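Local coordinates for protein ATP-citrate lyase beta-subunit (PDB 6HXJ) that probably works with its partner subunit to cleave citrate with ATP and coenzyme A, yielding acetyl-CoA, oxaloacetate, ADP and phosphate, at residues 232-235 / 236-239; 388-391 / 392-395. All blocks are in the same frame, centred on the assembly; numbering follows the deposited sequence.

Contact 1: residues 232-235 / 236-239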
# COMPACT_ATOMS: atom_id res chain seq x y z
N PRO A 232 6.94 -66.24 3.37
CA PRO A 232 6.84 -64.77 3.51
C PRO A 232 8.21 -64.08 3.49
O PRO A 232 9.24 -64.69 3.77
CB PRO A 232 6.09 -64.58 4.83
CG PRO A 232 5.67 -65.96 5.28
CD PRO A 232 6.63 -66.91 4.65
N PHE A 233 8.17 -62.82 3.12
CA PHE A 233 9.27 -61.93 2.84
C PHE A 233 10.19 -61.64 4.00
O PHE A 233 9.76 -61.50 5.13
CB PHE A 233 8.72 -60.62 2.27
CG PHE A 233 7.49 -60.82 1.41
CD1 PHE A 233 7.60 -61.20 0.08
CD2 PHE A 233 6.22 -60.60 1.94
CE1 PHE A 233 6.46 -61.37 -0.71
CE2 PHE A 233 5.08 -60.77 1.15
CZ PHE A 233 5.21 -61.14 -0.18
N THR A 234 11.47 -61.54 3.65
CA THR A 234 12.62 -61.21 4.49
C THR A 234 12.61 -59.70 4.85
O THR A 234 11.71 -58.97 4.43
CB THR A 234 13.95 -61.61 3.75
OG1 THR A 234 14.36 -60.61 2.81
CG2 THR A 234 13.87 -62.96 3.06
N GLU A 235 13.63 -59.22 5.56
CA GLU A 235 13.79 -57.82 5.95
C GLU A 235 14.02 -56.87 4.79
O GLU A 235 13.32 -55.87 4.67
CB GLU A 235 14.91 -57.65 7.01
CG GLU A 235 16.22 -58.39 6.73
CD GLU A 235 17.39 -58.03 7.63
OE1 GLU A 235 17.25 -58.14 8.87
OE2 GLU A 235 18.47 -57.69 7.09
N ALA A 236 15.01 -57.18 3.93
CA ALA A 236 15.36 -56.40 2.75
C ALA A 236 14.12 -56.26 1.91
O ALA A 236 13.72 -55.15 1.60
CB ALA A 236 16.43 -57.12 1.96
N GLU A 237 13.47 -57.40 1.62
CA GLU A 237 12.25 -57.49 0.83
C GLU A 237 11.19 -56.54 1.32
O GLU A 237 10.82 -55.62 0.59
CB GLU A 237 11.75 -58.92 0.80
CG GLU A 237 12.55 -59.78 -0.18
CD GLU A 237 12.36 -61.29 -0.13
OE1 GLU A 237 11.20 -61.75 -0.02
OE2 GLU A 237 13.38 -62.01 -0.27
N GLN A 238 10.73 -56.73 2.57
CA GLN A 238 9.71 -55.87 3.17
C GLN A 238 10.14 -54.41 3.15
O GLN A 238 9.32 -53.52 2.95
CB GLN A 238 9.37 -56.33 4.58
CG GLN A 238 8.79 -57.75 4.63
CD GLN A 238 7.46 -57.98 5.33
OE1 GLN A 238 6.40 -57.91 4.70
NE2 GLN A 238 7.49 -58.40 6.60
N GLN A 239 11.45 -54.17 3.29
CA GLN A 239 11.93 -52.79 3.24
C GLN A 239 11.70 -52.17 1.86
O GLN A 239 11.26 -51.02 1.77
CB GLN A 239 13.39 -52.71 3.70
CG GLN A 239 13.55 -52.86 5.21
CD GLN A 239 13.46 -51.55 6.01
OE1 GLN A 239 13.06 -50.48 5.51
NE2 GLN A 239 13.82 -51.62 7.29

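Contact 2: residues 388-391 / 392-395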
# COMPACT_ATOMS: atom_id res chain seq x y z
N MET A 388 20.43 -55.83 -25.86
CA MET A 388 19.97 -55.78 -24.46
C MET A 388 20.55 -56.83 -23.48
O MET A 388 21.26 -56.45 -22.54
CB MET A 388 18.45 -55.89 -24.40
CG MET A 388 17.88 -55.32 -23.11
SD MET A 388 16.11 -55.43 -22.91
CE MET A 388 15.87 -57.12 -22.46
N THR A 389 20.22 -58.13 -23.69
CA THR A 389 20.61 -59.25 -22.83
C THR A 389 21.98 -59.82 -23.23
O THR A 389 22.36 -60.87 -22.69
CB THR A 389 19.53 -60.33 -22.81
OG1 THR A 389 19.18 -60.65 -24.16
CG2 THR A 389 18.27 -59.90 -22.05
N ASP A 390 22.73 -59.16 -24.14
CA ASP A 390 24.03 -59.69 -24.56
C ASP A 390 25.15 -59.35 -23.58
O ASP A 390 26.24 -59.90 -23.71
CB ASP A 390 24.39 -59.34 -26.00
CG ASP A 390 23.66 -60.20 -27.03
OD1 ASP A 390 22.75 -60.98 -26.62
OD2 ASP A 390 24.01 -60.11 -28.23
N ILE A 391 24.87 -58.53 -22.55
CA ILE A 391 25.85 -58.27 -21.49
C ILE A 391 25.94 -59.48 -20.56
O ILE A 391 26.98 -59.70 -19.95
CB ILE A 391 25.62 -56.95 -20.71
CG1 ILE A 391 24.17 -56.80 -20.19
CG2 ILE A 391 26.06 -55.75 -21.56
CD1 ILE A 391 23.97 -55.74 -19.08
N VAL A 392 24.87 -60.31 -20.51
CA VAL A 392 24.80 -61.55 -19.74
C VAL A 392 25.84 -62.55 -20.29
O VAL A 392 26.47 -63.26 -19.51
CB VAL A 392 23.35 -62.12 -19.73
CG1 VAL A 392 23.29 -63.56 -19.24
CG2 VAL A 392 22.41 -61.23 -18.93
N ASP A 393 26.07 -62.53 -21.61
CA ASP A 393 27.05 -63.41 -22.27
C ASP A 393 28.46 -63.01 -21.87
O ASP A 393 29.25 -63.84 -21.41
CB ASP A 393 26.89 -63.38 -23.80
CG ASP A 393 25.49 -63.66 -24.38
OD1 ASP A 393 24.56 -63.99 -23.59
OD2 ASP A 393 25.31 -63.54 -25.62
N LEU A 394 28.75 -61.70 -21.98
CA LEU A 394 30.02 -61.07 -21.64
C LEU A 394 30.38 -61.33 -20.17
O LEU A 394 31.56 -61.51 -19.85
CB LEU A 394 29.94 -59.57 -21.92
CG LEU A 394 30.40 -59.14 -23.31
CD1 LEU A 394 29.46 -59.61 -24.42
CD2 LEU A 394 30.52 -57.67 -23.38
N ALA A 395 29.35 -61.40 -19.31
CA ALA A 395 29.48 -61.66 -17.88
C ALA A 395 29.74 -63.15 -17.62
O ALA A 395 30.58 -63.47 -16.78
CB ALA A 395 28.22 -61.21 -17.16

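Contact 1: residues 232-235 / 236-239
Thr234 and Glu237 meet where the chain enters the helix 235-246. Thr234 is the N-cap residue. Two backbone hydrogen bonds start the helix. Gln238 N donates to Thr234 O over 3.1 Å and is nearly straight at the hydrogen, 172°. Gln239 N donates to Glu235 O at 2.9 Å and is more bent.

The polar side-chain contacts centre on the carboxylate of Glu237. Its chain is extended beyond CG and runs back along the first turn toward the residues before the helix. OE2 forms a salt bridge with Arg231 and accepts a hydrogen bond from Glu255 N. These two partners hold the buried acid in place and probably favour its charged form.

Van der Waals packing gathers at Phe233 and Thr234. Glu237 OE2 lies 3.5 Å from the methyl Thr234 CG2. Glu237 OE1 sits at the edge of the Phe233 ring, in the ring plane, 3.6 Å from Phe233 CD1. The carboxylate is turned 75° from the ring. Gln238 CG lies 3.7 Å from Phe233 CB. The Gln238 chain bends at chi2 (-127°), which puts Gln238 OE1 obliquely off the ring, 3.9 Å from Phe233 CD2.

Phe233 also touches Ser227, earlier in the same loop. On the helix, Ala236 and Glu237 rest on Phe253 of strand 250-255, an outer strand of the mixed sheet within this chain.

Contact 2: residues 388-391 / 392-395
The contact belongs to the first turn or so of the chain's last helix, 391-397, and the residues leading into it. Val392 N gives a weak hydrogen bond to Thr389 O at 3.4 Å. Another weak one runs from Asp393 N to Asp390 O. A regular i to i+4 bond follows, with Ala395 N 3.0 Å from Ile391 O.

Val392 CB also lies 3.4 Å from Thr389 O. Leu394 reaches back along the turn, and its CD1 methyl comes to 3.3 Å from Asp390 O.

The helix follows strand 378-382, which lies at one margin of the mixed sheet. Ile391, Leu394 and Ala395 pack on strands of that sheet, through Ile317, Trp354 and Arg356 among others. Val392 meets Tyr274 of helix 268-280.

Asp390 and Asp393 stand side by side, with their carboxylate planes 32° apart. Similar chi1 torsions (-78° and -53°) turn both carboxylates the same way, and Asp390 OD1 comes to 3.8 Å from Asp393 OD2. Two like charges thus lie close together, which may raise the proton affinity of one. Asp393 OD1 has a long, weak ion pair with Arg281. A chain of another protein in the assembly packs against Met388, Thr389 and Asp390.

Each contact joins residues of a loop to a helix that follows, and the two come one after the other along the chain. Both lie in the part of the chain related to citrate-binding domains of the succinyl-CoA synthetase type. Their centres are about 29 Å apart and their nearest atoms about 21 Å, so they do not touch. Contact 1 is a surface contact, its centre about 14 Å from the centre of the chain. Contact 2 is partly buried, its centre about 28 Å from that point. Their helices pack on different strands of the same mixed sheet. A bound citrate anion lies about 13 Å from the Thr389 side chain, too far for direct contact. A chain of another protein reaches contact 2 but not contact 1.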